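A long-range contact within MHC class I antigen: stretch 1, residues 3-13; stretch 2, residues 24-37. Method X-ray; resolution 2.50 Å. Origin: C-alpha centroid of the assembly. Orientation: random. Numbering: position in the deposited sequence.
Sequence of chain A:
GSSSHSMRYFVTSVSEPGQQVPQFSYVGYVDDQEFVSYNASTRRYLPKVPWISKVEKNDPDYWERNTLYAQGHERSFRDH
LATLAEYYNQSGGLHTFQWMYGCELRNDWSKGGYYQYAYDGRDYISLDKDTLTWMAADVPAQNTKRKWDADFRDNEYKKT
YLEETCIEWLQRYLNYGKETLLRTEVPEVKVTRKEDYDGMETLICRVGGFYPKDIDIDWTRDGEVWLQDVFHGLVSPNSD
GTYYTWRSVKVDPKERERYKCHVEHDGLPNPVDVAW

Stretch 1, residues 3-13: SSHSMRYFVTS
Stretch 2 (24-37) FSYVGYVDDQEFVS

How are the two backbones laid against each other? Strand 5-13 runs antiparallel to strand 25-30, their axes at 174° and 4.6 Å apart at closest, both in extended beta conformation (phi about -110 to -150°, psi about 105 to 155°). The register pairs Met7 with Val30, Arg8 with Tyr29, Tyr9 with Gly28, Phe10 with Val27, Val11 with Tyr26 and Thr12 with Ser25. A type I' turn from Val30 to Gln33, with Asp31 at phi/psi 50/56° and Asp32 at 53/19°, reverses the chain into strand 33-37, whose axis makes 57° with that of strand 5-13.

Which hydrogen bonds hold the strands in register? Alternate pairs bond in both directions: Arg8 N to Tyr29 O 2.9 Å and Tyr29 N to Arg8 O 2.7 Å; Phe10 N to Val27 O and Val27 N to Phe10 O, both 2.9 Å; Thr12 N to Ser25 O 2.8 Å and Ser25 N to Thr12 O 2.9 Å. At the intervening pairs the CA atoms come closer, Met7 CA to Val30 CA 4.6 Å, Tyr9 CA to Gly28 CA 4.5 Å and Val11 CA to Tyr26 CA 4.4 Å, and CA-H...O contacts fill in, as from Met7 CA to Tyr29 O at 3.2 Å.

What do the polar side chains add at the turn? Asp31 (chi1 m) has its CA-to-CB bond pointing away, yet its carboxylate returns to strand 5-13. Its OD2 accepts a very short hydrogen bond of 2.4 Å from His5 ND1, at the edge of the imidazole (chi1 m, chi2 -77°), while OD1 accepts one of 2.9 Å from Ser6 N. Asp31 N completes the link by donating to Ser6 O at 3.1 Å. The Arg8 guanidinium (chi1 -81°, chi2 145°, chi3 43°, chi4 -118°) lies with one face against Tyr29 CB; its NH1 is 2.9 Å from Asp32 N, but both are donors and no hydrogen bond forms.

How do the apolar groups pack on the two faces? On the face carrying Tyr9 and Val11, Val11 (t) sets CG2 3.4 Å from the centroid of the Tyr26 ring (chi1 t, chi2 140°), a CH-pi contact over its face. Tyr9 (m, chi2 -77°) brings CD1 to 3.6 Å from Gly28 CA; a CB on Gly28 would clash with Tyr9 CE1 and Val36 CG2. Farther along, Tyr9 OH lies 3.7 Å from Phe35 CZ. On the other face, the rings of Phe10 (m, chi2 -95°) and Tyr29 (m, chi2 -100°) meet obliquely, planes at 87°, with Phe10 CE2 3.6 Å from Tyr29 CD2.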

# COMPACT_ATOMS: atom_id res chain seq x y z
N SER A 3 -5.71 17.55 5.88
CA SER A 3 -5.08 16.71 6.90
C SER A 3 -6.11 15.83 7.62
O SER A 3 -6.32 15.95 8.83
CB SER A 3 -4.34 17.59 7.91
OG SER A 3 -3.89 16.84 9.02
N SER A 4 -6.72 14.91 6.89
CA SER A 4 -7.79 14.07 7.40
C SER A 4 -7.23 12.72 7.86
O SER A 4 -6.04 12.43 7.73
CB SER A 4 -8.85 13.90 6.33
OG SER A 4 -8.33 13.11 5.29
N HIS A 5 -8.12 11.87 8.39
CA HIS A 5 -7.79 10.50 8.76
C HIS A 5 -8.81 9.53 8.17
O HIS A 5 -9.97 9.89 7.92
CB HIS A 5 -7.74 10.31 10.28
CG HIS A 5 -6.72 11.16 10.95
ND1 HIS A 5 -5.37 10.86 10.93
CD2 HIS A 5 -6.84 12.33 11.62
CE1 HIS A 5 -4.71 11.80 11.58
NE2 HIS A 5 -5.58 12.71 12.00
N SER A 6 -8.39 8.29 8.00
CA SER A 6 -9.23 7.32 7.34
C SER A 6 -9.03 5.94 7.95
O SER A 6 -7.97 5.61 8.48
CB SER A 6 -8.91 7.28 5.85
OG SER A 6 -7.56 6.87 5.68
N MET A 7 -10.09 5.14 7.87
CA MET A 7 -10.03 3.71 8.11
C MET A 7 -10.40 3.00 6.82
O MET A 7 -11.42 3.33 6.20
CB MET A 7 -10.97 3.28 9.23
CG MET A 7 -10.88 1.79 9.50
SD MET A 7 -12.11 1.23 10.67
CE MET A 7 -13.56 1.09 9.65
N ARG A 8 -9.59 2.02 6.42
CA ARG A 8 -9.65 1.48 5.07
C ARG A 8 -9.47 -0.03 5.13
O ARG A 8 -8.48 -0.50 5.72
CB ARG A 8 -8.55 2.12 4.19
CG ARG A 8 -8.88 3.54 3.62
CD ARG A 8 -7.69 4.52 3.51
NE ARG A 8 -6.47 3.89 3.00
CZ ARG A 8 -5.33 3.81 3.70
NH1 ARG A 8 -5.26 4.32 4.93
NH2 ARG A 8 -4.25 3.21 3.19
N TYR A 9 -10.39 -0.80 4.53
CA TYR A 9 -10.26 -2.24 4.37
C TYR A 9 -10.02 -2.64 2.91
O TYR A 9 -10.63 -2.07 2.00
CB TYR A 9 -11.49 -2.98 4.90
CG TYR A 9 -11.54 -2.98 6.41
CD1 TYR A 9 -10.73 -3.85 7.14
CD2 TYR A 9 -12.37 -2.12 7.10
CE1 TYR A 9 -10.75 -3.85 8.53
CE2 TYR A 9 -12.40 -2.10 8.49
CZ TYR A 9 -11.58 -2.97 9.20
OH TYR A 9 -11.60 -2.99 10.58
N PHE A 10 -9.16 -3.62 2.70
CA PHE A 10 -8.81 -4.07 1.36
C PHE A 10 -8.89 -5.59 1.31
O PHE A 10 -8.12 -6.28 1.99
CB PHE A 10 -7.40 -3.62 0.96
CG PHE A 10 -7.19 -2.14 1.00
CD1 PHE A 10 -7.34 -1.39 -0.16
CD2 PHE A 10 -6.80 -1.51 2.18
CE1 PHE A 10 -7.12 0.00 -0.15
CE2 PHE A 10 -6.58 -0.14 2.21
CZ PHE A 10 -6.73 0.63 1.03
N VAL A 11 -9.79 -6.10 0.48
CA VAL A 11 -10.09 -7.52 0.41
C VAL A 11 -9.84 -8.01 -1.01
O VAL A 11 -10.31 -7.39 -1.96
CB VAL A 11 -11.54 -7.78 0.85
CG1 VAL A 11 -11.76 -9.24 1.05
CG2 VAL A 11 -11.83 -7.01 2.12
N THR A 12 -9.13 -9.13 -1.14
CA THR A 12 -8.69 -9.66 -2.43
C THR A 12 -8.96 -11.15 -2.50
O THR A 12 -8.53 -11.91 -1.62
CB THR A 12 -7.19 -9.43 -2.68
OG1 THR A 12 -6.91 -8.03 -2.76
CG2 THR A 12 -6.77 -10.07 -3.96
N SER A 13 -9.61 -11.57 -3.58
CA SER A 13 -9.96 -12.96 -3.77
C SER A 13 -9.54 -13.37 -5.18
O SER A 13 -9.91 -12.71 -6.15
CB SER A 13 -11.46 -13.16 -3.55
OG SER A 13 -11.73 -14.46 -3.07
N PHE A 24 -7.03 -15.61 -0.72
CA PHE A 24 -7.73 -14.58 0.06
C PHE A 24 -6.83 -13.70 0.91
O PHE A 24 -5.95 -14.19 1.61
CB PHE A 24 -8.77 -15.19 0.99
CG PHE A 24 -9.85 -14.23 1.40
CD1 PHE A 24 -10.64 -13.61 0.43
CD2 PHE A 24 -10.08 -13.94 2.74
CE1 PHE A 24 -11.65 -12.72 0.79
CE2 PHE A 24 -11.10 -13.05 3.11
CZ PHE A 24 -11.88 -12.44 2.12
N SER A 25 -7.09 -12.39 0.87
CA SER A 25 -6.37 -11.39 1.65
C SER A 25 -7.33 -10.30 2.13
O SER A 25 -8.21 -9.87 1.38
CB SER A 25 -5.24 -10.78 0.80
OG SER A 25 -4.34 -10.04 1.59
N TYR A 26 -7.15 -9.84 3.38
CA TYR A 26 -8.09 -8.92 4.03
C TYR A 26 -7.29 -8.06 5.01
O TYR A 26 -6.91 -8.55 6.07
CB TYR A 26 -9.18 -9.69 4.78
CG TYR A 26 -10.53 -9.01 4.99
CD1 TYR A 26 -11.72 -9.74 4.85
CD2 TYR A 26 -10.64 -7.66 5.35
CE1 TYR A 26 -12.98 -9.15 5.05
CE2 TYR A 26 -11.90 -7.07 5.55
CZ TYR A 26 -13.06 -7.83 5.39
OH TYR A 26 -14.30 -7.27 5.56
N VAL A 27 -7.06 -6.80 4.68
CA VAL A 27 -6.16 -5.95 5.46
C VAL A 27 -6.88 -4.66 5.87
O VAL A 27 -7.60 -4.05 5.07
CB VAL A 27 -4.87 -5.62 4.67
CG1 VAL A 27 -3.89 -4.92 5.57
CG2 VAL A 27 -4.24 -6.87 4.12
N GLY A 28 -6.65 -4.24 7.10
CA GLY A 28 -7.24 -3.03 7.65
C GLY A 28 -6.17 -1.99 7.94
O GLY A 28 -5.10 -2.32 8.47
N TYR A 29 -6.46 -0.74 7.57
CA TYR A 29 -5.55 0.38 7.79
C TYR A 29 -6.24 1.52 8.53
O TYR A 29 -7.43 1.81 8.32
CB TYR A 29 -5.00 0.94 6.47
CG TYR A 29 -4.01 0.05 5.76
CD1 TYR A 29 -2.62 0.28 5.85
CD2 TYR A 29 -4.46 -1.03 4.99
CE1 TYR A 29 -1.72 -0.55 5.19
CE2 TYR A 29 -3.56 -1.85 4.32
CZ TYR A 29 -2.20 -1.61 4.42
OH TYR A 29 -1.33 -2.43 3.76
N VAL A 30 -5.47 2.20 9.37
CA VAL A 30 -5.75 3.56 9.79
C VAL A 30 -4.59 4.39 9.26
O VAL A 30 -3.44 4.15 9.65
CB VAL A 30 -5.91 3.67 11.31
CG1 VAL A 30 -6.24 5.10 11.70
CG2 VAL A 30 -7.01 2.73 11.78
N ASP A 31 -4.88 5.30 8.33
CA ASP A 31 -3.88 6.23 7.76
C ASP A 31 -2.63 5.49 7.29
O ASP A 31 -1.51 5.78 7.73
CB ASP A 31 -3.45 7.29 8.77
CG ASP A 31 -4.55 8.20 9.15
OD1 ASP A 31 -5.53 8.32 8.39
OD2 ASP A 31 -4.42 8.82 10.23
N ASP A 32 -2.83 4.51 6.42
CA ASP A 32 -1.73 3.69 5.87
C ASP A 32 -0.84 3.06 6.96
O ASP A 32 0.26 2.59 6.65
CB ASP A 32 -0.89 4.46 4.83
CG ASP A 32 -0.02 5.59 5.41
OD1 ASP A 32 0.68 5.38 6.43
OD2 ASP A 32 -0.03 6.70 4.82
N GLN A 33 -1.29 2.96 8.22
CA GLN A 33 -0.72 2.00 9.17
C GLN A 33 -1.63 0.79 9.22
O GLN A 33 -2.82 0.91 9.53
CB GLN A 33 -0.57 2.59 10.57
CG GLN A 33 0.06 1.64 11.57
CD GLN A 33 0.50 2.35 12.87
OE1 GLN A 33 0.36 1.79 13.98
NE2 GLN A 33 1.02 3.58 12.74
N GLU A 34 -1.09 -0.38 8.91
CA GLU A 34 -1.90 -1.58 8.97
C GLU A 34 -2.11 -1.96 10.43
O GLU A 34 -1.17 -1.94 11.22
CB GLU A 34 -1.22 -2.71 8.21
CG GLU A 34 -1.93 -4.03 8.36
CD GLU A 34 -1.20 -5.17 7.67
OE1 GLU A 34 -0.19 -4.91 6.98
OE2 GLU A 34 -1.64 -6.33 7.82
N PHE A 35 -3.35 -2.25 10.82
CA PHE A 35 -3.60 -2.60 12.21
C PHE A 35 -4.26 -3.95 12.41
O PHE A 35 -4.13 -4.53 13.49
CB PHE A 35 -4.42 -1.50 12.92
CG PHE A 35 -5.90 -1.45 12.52
CD1 PHE A 35 -6.88 -1.99 13.36
CD2 PHE A 35 -6.30 -0.80 11.37
CE1 PHE A 35 -8.23 -1.92 13.02
CE2 PHE A 35 -7.64 -0.73 11.03
CZ PHE A 35 -8.60 -1.30 11.85
N VAL A 36 -4.93 -4.50 11.39
CA VAL A 36 -5.52 -5.83 11.47
C VAL A 36 -5.33 -6.51 10.13
O VAL A 36 -5.18 -5.85 9.10
CB VAL A 36 -7.03 -5.81 11.84
CG1 VAL A 36 -7.24 -5.44 13.32
CG2 VAL A 36 -7.79 -4.85 10.90
N SER A 37 -5.31 -7.83 10.14
CA SER A 37 -5.43 -8.52 8.87
C SER A 37 -6.09 -9.85 9.11
O SER A 37 -6.07 -10.39 10.22
CB SER A 37 -4.08 -8.68 8.14
OG SER A 37 -3.46 -9.89 8.44